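Local structure of cellobiose 2-epimerase (Caldibacillus thermoamylovorans, 5ZHB) at residues H110-F116 / N184-V189; Y141-E145 / Y193-Y197. The protein catalyses the 2-epimerisation of the reducing-end sugar of cellobiose, interconverting its glucose with mannose. All coordinates share one frame. Residue numbers count along the deposited sequence, not the author numbering.

Interaction 1 of 2, residues H110-F116 / N184-V189; sequences HVYAQAF and NTHLHV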
ATOM      1  N   HIS A 110       2.136  12.618  -9.301  1.00 21.26           N
ATOM      2  CA  HIS A 110       0.846  12.092  -8.892  1.00 21.03           C
ATOM      3  C   HIS A 110       0.789  12.189  -7.361  1.00 19.64           C
ATOM      4  O   HIS A 110       1.770  11.852  -6.690  1.00 20.70           O
ATOM      5  CB  HIS A 110       0.696  10.671  -9.444  1.00 23.89           C
ATOM      6  CG  HIS A 110      -0.729  10.238  -9.450  1.00 24.58           C
ATOM      7  ND1 HIS A 110      -1.472  10.162  -8.283  1.00 23.75           N
ATOM      8  CD2 HIS A 110      -1.563   9.959 -10.458  1.00 27.50           C
ATOM      9  CE1 HIS A 110      -2.713   9.795  -8.575  1.00 25.30           C
ATOM     10  NE2 HIS A 110      -2.799   9.660  -9.900  1.00 27.10           N
ATOM     11  N   VAL A 111      -0.358  12.626  -6.828  1.00 21.36           N
ATOM     12  CA  VAL A 111      -0.573  12.724  -5.385  1.00 20.97           C
ATOM     13  C   VAL A 111      -0.322  11.367  -4.718  1.00 19.93           C
ATOM     14  O   VAL A 111       0.252  11.301  -3.647  1.00 22.02           O
ATOM     15  CB  VAL A 111      -1.988  13.276  -5.099  1.00 21.77           C
ATOM     16  CG1 VAL A 111      -2.349  13.172  -3.622  1.00 22.39           C
ATOM     17  CG2 VAL A 111      -2.160  14.715  -5.555  1.00 21.57           C
ATOM     18  N   TYR A 112      -0.704  10.269  -5.379  1.00 22.24           N
ATOM     19  CA  TYR A 112      -0.535   8.918  -4.854  1.00 20.51           C
ATOM     20  C   TYR A 112       0.937   8.650  -4.599  1.00 20.58           C
ATOM     21  O   TYR A 112       1.305   8.099  -3.563  1.00 19.39           O
ATOM     22  CB  TYR A 112      -1.107   7.934  -5.871  1.00 20.89           C
ATOM     23  CG  TYR A 112      -1.013   6.446  -5.580  1.00 23.58           C
ATOM     24  CD1 TYR A 112      -1.306   5.921  -4.325  1.00 26.99           C
ATOM     25  CD2 TYR A 112      -0.750   5.557  -6.606  1.00 26.05           C
ATOM     26  CE1 TYR A 112      -1.266   4.559  -4.101  1.00 29.07           C
ATOM     27  CE2 TYR A 112      -0.707   4.193  -6.395  1.00 27.93           C
ATOM     28  CZ  TYR A 112      -0.961   3.695  -5.133  1.00 29.09           C
ATOM     29  OH  TYR A 112      -0.930   2.342  -4.942  1.00 32.20           O
ATOM     30  N   ALA A 113       1.785   9.060  -5.547  1.00 21.02           N
ATOM     31  CA  ALA A 113       3.208   8.856  -5.374  1.00 19.41           C
ATOM     32  C   ALA A 113       3.751   9.730  -4.239  1.00 19.00           C
ATOM     33  O   ALA A 113       4.602   9.265  -3.482  1.00 20.49           O
ATOM     34  CB  ALA A 113       3.908   9.061  -6.713  1.00 22.70           C
ATOM     35  N   GLN A 114       3.276  10.975  -4.113  1.00 20.84           N
ATOM     36  CA  GLN A 114       3.762  11.877  -3.078  1.00 22.50           C
ATOM     37  C   GLN A 114       3.402  11.309  -1.702  1.00 20.53           C
ATOM     38  O   GLN A 114       4.210  11.348  -0.783  1.00 19.92           O
ATOM     39  CB  GLN A 114       3.262  13.315  -3.229  1.00 22.70           C
ATOM     40  CG  GLN A 114       3.355  13.895  -4.638  1.00 22.25           C
ATOM     41  CD  GLN A 114       4.661  13.614  -5.356  1.00 21.57           C
ATOM     42  OE1 GLN A 114       5.750  13.851  -4.827  1.00 22.28           O
ATOM     43  NE2 GLN A 114       4.572  13.095  -6.564  1.00 21.05           N
ATOM     44  N   ALA A 115       2.201  10.743  -1.590  1.00 19.95           N
ATOM     45  CA  ALA A 115       1.772  10.078  -0.354  1.00 20.57           C
ATOM     46  C   ALA A 115       2.726   8.952   0.045  1.00 19.43           C
ATOM     47  O   ALA A 115       3.203   8.904   1.192  1.00 19.55           O
ATOM     48  CB  ALA A 115       0.340   9.577  -0.492  1.00 20.99           C
ATOM     49  N   PHE A 116       2.997   8.038  -0.894  1.00 19.13           N
ATOM     50  CA  PHE A 116       3.945   6.964  -0.649  1.00 18.78           C
ATOM     51  C   PHE A 116       5.306   7.516  -0.203  1.00 20.00           C
ATOM     52  O   PHE A 116       5.946   6.900   0.620  1.00 19.79           O
ATOM     53  CB  PHE A 116       4.015   5.984  -1.828  1.00 19.77           C
ATOM     54  CG  PHE A 116       3.116   4.785  -1.516  1.00 19.63           C
ATOM     55  CD1 PHE A 116       3.484   3.878  -0.544  1.00 23.69           C
ATOM     56  CD2 PHE A 116       1.873   4.639  -2.114  1.00 22.95           C
ATOM     57  CE1 PHE A 116       2.642   2.835  -0.163  1.00 24.75           C
ATOM     58  CE2 PHE A 116       1.021   3.595  -1.735  1.00 24.19           C
ATOM     59  CZ  PHE A 116       1.407   2.700  -0.769  1.00 23.68           C
ATOM     60  N   ASN A 184      -8.655   5.156  -3.820  1.00 19.08           N
ATOM     61  CA  ASN A 184      -7.281   4.664  -3.681  1.00 21.11           C
ATOM     62  C   ASN A 184      -6.346   5.775  -3.213  1.00 18.33           C
ATOM     63  O   ASN A 184      -5.541   5.566  -2.304  1.00 17.83           O
ATOM     64  CB  ASN A 184      -6.792   4.001  -4.960  1.00 22.17           C
ATOM     65  CG  ASN A 184      -5.472   3.295  -4.745  1.00 26.16           C
ATOM     66  OD1 ASN A 184      -5.410   2.314  -4.001  1.00 24.18           O
ATOM     67  ND2 ASN A 184      -4.413   3.836  -5.336  1.00 28.89           N
ATOM     68  N   THR A 185      -6.406   6.958  -3.864  1.00 18.86           N
ATOM     69  CA  THR A 185      -5.515   8.059  -3.495  1.00 18.46           C
ATOM     70  C   THR A 185      -5.775   8.510  -2.060  1.00 19.15           C
ATOM     71  O   THR A 185      -4.842   8.692  -1.297  1.00 18.70           O
ATOM     72  CB  THR A 185      -5.666   9.225  -4.479  1.00 20.70           C
ATOM     73  OG1 THR A 185      -5.214   8.759  -5.746  1.00 20.71           O
ATOM     74  CG2 THR A 185      -4.824  10.423  -4.079  1.00 22.95           C
ATOM     75  N   HIS A 186      -7.060   8.625  -1.673  1.00 18.38           N
ATOM     76  CA  HIS A 186      -7.430   9.019  -0.325  1.00 20.02           C
ATOM     77  C   HIS A 186      -6.911   8.018   0.706  1.00 19.03           C
ATOM     78  O   HIS A 186      -6.449   8.409   1.784  1.00 20.09           O
ATOM     79  CB  HIS A 186      -8.950   9.254  -0.288  1.00 22.44           C
ATOM     80  CG  HIS A 186      -9.300  10.543  -0.976  1.00 24.51           C
ATOM     81  ND1 HIS A 186      -9.440  10.636  -2.345  1.00 23.79           N
ATOM     82  CD2 HIS A 186      -9.493  11.802  -0.481  1.00 25.24           C
ATOM     83  CE1 HIS A 186      -9.706  11.912  -2.666  1.00 24.57           C
ATOM     84  NE2 HIS A 186      -9.746  12.644  -1.552  1.00 23.59           N
ATOM     85  N   LEU A 187      -6.946   6.720   0.369  1.00 19.70           N
ATOM     86  CA  LEU A 187      -6.507   5.707   1.333  1.00 20.12           C
ATOM     87  C   LEU A 187      -5.030   5.908   1.661  1.00 18.41           C
ATOM     88  O   LEU A 187      -4.624   5.890   2.840  1.00 19.92           O
ATOM     89  CB  LEU A 187      -6.795   4.305   0.782  1.00 19.28           C
ATOM     90  CG  LEU A 187      -6.354   3.114   1.650  1.00 19.57           C
ATOM     91  CD1 LEU A 187      -6.950   3.201   3.026  1.00 20.70           C
ATOM     92  CD2 LEU A 187      -6.702   1.792   1.019  1.00 21.44           C
ATOM     93  N   HIS A 188      -4.208   6.043   0.599  1.00 18.18           N
ATOM     94  CA  HIS A 188      -2.757   6.129   0.774  1.00 17.57           C
ATOM     95  C   HIS A 188      -2.339   7.495   1.319  1.00 18.69           C
ATOM     96  O   HIS A 188      -1.322   7.580   2.004  1.00 17.66           O
ATOM     97  CB  HIS A 188      -2.015   5.581  -0.451  1.00 17.98           C
ATOM     98  CG  HIS A 188      -2.326   4.136  -0.604  1.00 18.38           C
ATOM     99  ND1 HIS A 188      -1.829   3.184   0.268  1.00 19.33           N
ATOM    100  CD2 HIS A 188      -3.183   3.488  -1.393  1.00 19.89           C
ATOM    101  CE1 HIS A 188      -2.335   2.003  -0.069  1.00 19.82           C
ATOM    102  NE2 HIS A 188      -3.159   2.163  -1.045  1.00 18.11           N
ATOM    103  N   VAL A 189      -3.125   8.551   1.084  1.00 18.52           N
ATOM    104  CA  VAL A 189      -2.866   9.788   1.793  1.00 20.01           C
ATOM    105  C   VAL A 189      -3.084   9.550   3.291  1.00 20.51           C
ATOM    106  O   VAL A 189      -2.259   9.939   4.107  1.00 19.15           O
ATOM    107  CB  VAL A 189      -3.683  10.975   1.259  1.00 20.50           C
ATOM    108  CG1 VAL A 189      -3.540  12.212   2.148  1.00 21.91           C
ATOM    109  CG2 VAL A 189      -3.276  11.287  -0.173  1.00 21.76           C
TER

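Interaction 2 of 2, residues Y141-E145 / Y193-Y197; sequences YKLIE and YTNLY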
ATOM      1  N   TYR A 141       4.225  16.586   2.084  1.00 28.21           N
ATOM      2  CA  TYR A 141       2.982  16.908   2.785  1.00 29.79           C
ATOM      3  C   TYR A 141       2.468  18.275   2.320  1.00 29.78           C
ATOM      4  O   TYR A 141       1.298  18.443   1.988  1.00 29.45           O
ATOM      5  CB  TYR A 141       3.238  16.815   4.299  1.00 31.14           C
ATOM      6  CG  TYR A 141       2.161  17.410   5.199  1.00 31.32           C
ATOM      7  CD1 TYR A 141       0.869  16.889   5.214  1.00 31.13           C
ATOM      8  CD2 TYR A 141       2.418  18.516   6.010  1.00 35.62           C
ATOM      9  CE1 TYR A 141      -0.127  17.451   5.995  1.00 33.56           C
ATOM     10  CE2 TYR A 141       1.432  19.079   6.812  1.00 34.50           C
ATOM     11  CZ  TYR A 141       0.162  18.529   6.820  1.00 35.95           C
ATOM     12  OH  TYR A 141      -0.834  19.075   7.576  1.00 33.10           O
ATOM     13  N   LYS A 142       3.375  19.250   2.236  1.00 32.27           N
ATOM     14  CA  LYS A 142       3.007  20.608   1.866  1.00 33.14           C
ATOM     15  C   LYS A 142       2.433  20.632   0.447  1.00 30.54           C
ATOM     16  O   LYS A 142       1.415  21.272   0.173  1.00 28.82           O
ATOM     17  CB  LYS A 142       4.261  21.449   2.134  1.00 39.00           C
ATOM     18  CG  LYS A 142       4.022  22.925   2.445  1.00 51.02           C
ATOM     19  CD  LYS A 142       4.185  23.887   1.276  1.00 58.05           C
ATOM     20  CE  LYS A 142       3.319  25.116   1.395  1.00 64.28           C
ATOM     21  NZ  LYS A 142       3.334  25.735   2.730  1.00 71.59           N
ATOM     22  N   LEU A 143       3.082  19.898  -0.469  1.00 28.69           N
ATOM     23  CA  LEU A 143       2.599  19.804  -1.830  1.00 28.68           C
ATOM     24  C   LEU A 143       1.189  19.231  -1.856  1.00 25.22           C
ATOM     25  O   LEU A 143       0.337  19.737  -2.563  1.00 25.89           O
ATOM     26  CB  LEU A 143       3.577  18.967  -2.660  1.00 30.61           C
ATOM     27  CG  LEU A 143       4.898  19.665  -2.999  1.00 32.53           C
ATOM     28  CD1 LEU A 143       5.917  18.718  -3.581  1.00 33.60           C
ATOM     29  CD2 LEU A 143       4.613  20.808  -3.964  1.00 34.52           C
ATOM     30  N   ILE A 144       0.970  18.142  -1.108  1.00 25.36           N
ATOM     31  CA  ILE A 144      -0.287  17.418  -1.177  1.00 26.43           C
ATOM     32  C   ILE A 144      -1.386  18.326  -0.637  1.00 25.77           C
ATOM     33  O   ILE A 144      -2.493  18.305  -1.145  1.00 23.35           O
ATOM     34  CB  ILE A 144      -0.224  16.075  -0.411  1.00 25.65           C
ATOM     35  CG1 ILE A 144       0.838  15.096  -1.012  1.00 26.22           C
ATOM     36  CG2 ILE A 144      -1.607  15.426  -0.378  1.00 25.17           C
ATOM     37  CD1 ILE A 144       1.335  14.036  -0.035  1.00 27.70           C
ATOM     38  N   GLU A 145      -1.058  19.090   0.407  1.00 29.10           N
ATOM     39  CA  GLU A 145      -2.034  19.936   1.087  1.00 28.96           C
ATOM     40  C   GLU A 145      -2.375  21.185   0.279  1.00 29.29           C
ATOM     41  O   GLU A 145      -3.432  21.775   0.500  1.00 29.21           O
ATOM     42  CB  GLU A 145      -1.523  20.348   2.472  1.00 28.31           C
ATOM     43  CG  GLU A 145      -1.596  19.238   3.520  1.00 29.08           C
ATOM     44  CD  GLU A 145      -2.987  18.655   3.647  1.00 33.07           C
ATOM     45  OE1 GLU A 145      -3.842  19.450   4.068  1.00 31.70           O
ATOM     46  OE2 GLU A 145      -3.266  17.475   3.305  1.00 29.50           O
ATOM     47  N   TYR A 193      -0.206   9.914   6.143  1.00 22.87           N
ATOM     48  CA  TYR A 193      -0.381  10.931   7.169  1.00 24.76           C
ATOM     49  C   TYR A 193      -0.426  10.314   8.560  1.00 25.72           C
ATOM     50  O   TYR A 193       0.046  10.947   9.496  1.00 27.81           O
ATOM     51  CB  TYR A 193      -1.663  11.729   6.944  1.00 23.32           C
ATOM     52  CG  TYR A 193      -1.595  12.786   5.849  1.00 24.12           C
ATOM     53  CD1 TYR A 193      -0.522  12.860   4.964  1.00 24.80           C
ATOM     54  CD2 TYR A 193      -2.619  13.714   5.715  1.00 22.85           C
ATOM     55  CE1 TYR A 193      -0.469  13.836   3.991  1.00 23.85           C
ATOM     56  CE2 TYR A 193      -2.575  14.703   4.746  1.00 23.61           C
ATOM     57  CZ  TYR A 193      -1.485  14.777   3.894  1.00 23.84           C
ATOM     58  OH  TYR A 193      -1.473  15.740   2.912  1.00 23.13           O
ATOM     59  N   THR A 194      -1.013   9.112   8.697  1.00 25.13           N
ATOM     60  CA  THR A 194      -0.927   8.368   9.953  1.00 22.98           C
ATOM     61  C   THR A 194       0.525   8.228  10.407  1.00 25.18           C
ATOM     62  O   THR A 194       0.846   8.470  11.583  1.00 25.68           O
ATOM     63  CB  THR A 194      -1.576   6.998   9.813  1.00 22.09           C
ATOM     64  OG1 THR A 194      -2.920   7.309   9.474  1.00 22.42           O
ATOM     65  CG2 THR A 194      -1.568   6.189  11.097  1.00 22.86           C
ATOM     66  N   ASN A 195       1.409   7.859   9.474  1.00 23.83           N
ATOM     67  CA  ASN A 195       2.812   7.610   9.791  1.00 21.22           C
ATOM     68  C   ASN A 195       3.538   8.918  10.110  1.00 22.91           C
ATOM     69  O   ASN A 195       4.451   8.941  10.967  1.00 24.97           O
ATOM     70  CB  ASN A 195       3.471   6.775   8.692  1.00 23.91           C
ATOM     71  CG  ASN A 195       4.430   5.746   9.229  1.00 23.38           C
ATOM     72  OD1 ASN A 195       4.125   5.041  10.206  1.00 24.75           O
ATOM     73  ND2 ASN A 195       5.607   5.638   8.617  1.00 25.54           N
ATOM     74  N   LEU A 196       3.127   9.996   9.436  1.00 22.94           N
ATOM     75  CA  LEU A 196       3.727  11.307   9.647  1.00 27.98           C
ATOM     76  C   LEU A 196       3.401  11.761  11.073  1.00 30.01           C
ATOM     77  O   LEU A 196       4.274  12.253  11.791  1.00 27.58           O
ATOM     78  CB  LEU A 196       3.250  12.299   8.589  1.00 27.52           C
ATOM     79  CG  LEU A 196       3.814  13.727   8.676  1.00 27.23           C
ATOM     80  CD1 LEU A 196       5.339  13.788   8.679  1.00 25.89           C
ATOM     81  CD2 LEU A 196       3.282  14.581   7.552  1.00 27.11           C
ATOM     82  N   TYR A 197       2.150  11.540  11.496  1.00 31.27           N
ATOM     83  CA  TYR A 197       1.704  11.996  12.808  1.00 28.12           C
ATOM     84  C   TYR A 197       2.425  11.223  13.914  1.00 33.60           C
ATOM     85  O   TYR A 197       2.677  11.773  14.983  1.00 37.85           O
ATOM     86  CB  TYR A 197       0.181  11.891  12.891  1.00 30.25           C
ATOM     87  CG  TYR A 197      -0.359  12.562  14.142  1.00 29.93           C
ATOM     88  CD1 TYR A 197      -0.598  13.930  14.174  1.00 31.90           C
ATOM     89  CD2 TYR A 197      -0.510  11.838  15.321  1.00 35.20           C
ATOM     90  CE1 TYR A 197      -1.038  14.550  15.334  1.00 36.75           C
ATOM     91  CE2 TYR A 197      -0.988  12.437  16.475  1.00 37.00           C
ATOM     92  CZ  TYR A 197      -1.238  13.797  16.480  1.00 40.27           C
ATOM     93  OH  TYR A 197      -1.680  14.368  17.629  1.00 41.90           O
TER

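Interaction 1 of 2, residues H110-F116 / N184-V189
Residues 110-116 and 184-189 open two neighbouring helices that run side by side in the same direction, their short axes 8.8 Å apart and crossing at 18°, as expected for adjacent inner helices of an (α/α)6 barrel. Asn184 comes first: its ND2 lies over one face of the Tyr112 ring, 3.5 Å from Tyr112 CE1, while its OD1 is hydrogen-bonded to His247 on the next inner helix. Thr185 sits opposite the start of helix 111-128. Its CG2 packs on Val111 CG1 at 3.7 Å, and its OG1 lies near the edge of the His110 ring, although that oxygen finds its hydrogen bonds with Glu158 and Thr182. His110 is the N-cap residue of that helix, and its ND1 makes the capping bond by accepting from Tyr112 N at 3.0 Å. One turn on from Asn184, His188 forms the third corner of an aromatic cluster with Tyr112 and Phe116. Its CD2 approaches Tyr112 CE1 at 3.5 Å near the plane of the tyrosine ring, and its ND1, hydrogen-bonded to Glu191, lies 3.4 Å from Phe116 CZ; both ring pairs are oblique. Val189 completes the contact, with CG2 4.0 Å from both Val111 CG1 and Ala115 CB. The small Ala115 lets the backbones close in, its CA 5.1 Å from Val189 CA. The contact is thus divided chemically: aliphatic packing joins the helices along one side, and an aromatic and polar cluster occupies the other. That cluster, with Arg54 and His247 as further neighbours, is consistent with the wall of a sugar-binding cleft, which in this family opens at the barrel centre.

Interaction 2 of 2, residues Y141-E145 / Y193-Y197
With 13.1 Å between the short helix axes, segments 141-145 and 193-197 meet through long side chains that bridge the gap, and Tyr193 spans most of it. The ring of Tyr141 juts into the notch between Tyr193 and Leu196, one turn apart on their helix. On the Tyr193 side it makes a T-shaped pair, its edge toward the tyrosine face, with centroids 5.1 Å apart, planes at 77° and Tyr141 CD1 3.4 Å from Tyr193 CZ. On the Leu196 side, CD2 makes an off-centre CH-pi contact, 4.3 Å from the Tyr141 ring centroid. This joins the outer helix of one helical hairpin to the inner helix of the next in the (α/α)6 barrel, at a steep 134° between chain directions. The phenol tip of Tyr193 in turn fits a hollow formed by Ile144 and Glu145. Ile144 CG2 lies 3.3 Å from Tyr193 OH, and the hydroxyl donates a short hydrogen bond to Glu145 OE2 at 2.5 Å, an oxygen that is also hydrogen-bonded to Tyr156 of strand 155-160. Leu205, from the outer helix 203-220, packs against Tyr141, Tyr193 and Leu196 alike.

In the fold
Interactions 1 and 2 lie with their centres about 10 Å apart and share helix 183-199, whose first turns serve interaction 1 and whose later turns serve interaction 2. Their other segments belong to helices 111-128 and 131-145, consecutive in the chain and forming an inner-outer hairpin, so the segments alternate in the order 110-116, 141-145, 184-189, 193-197. Ile144 links the two directly: its CG2 is 4.0 Å from Val111 CG1, and its CG1 is 3.7 Å from Gln114 CB. One inner helix is thereby packed against both members of the preceding hairpin, tying successive repeats of the barrel together from its central lining out to its outer layer.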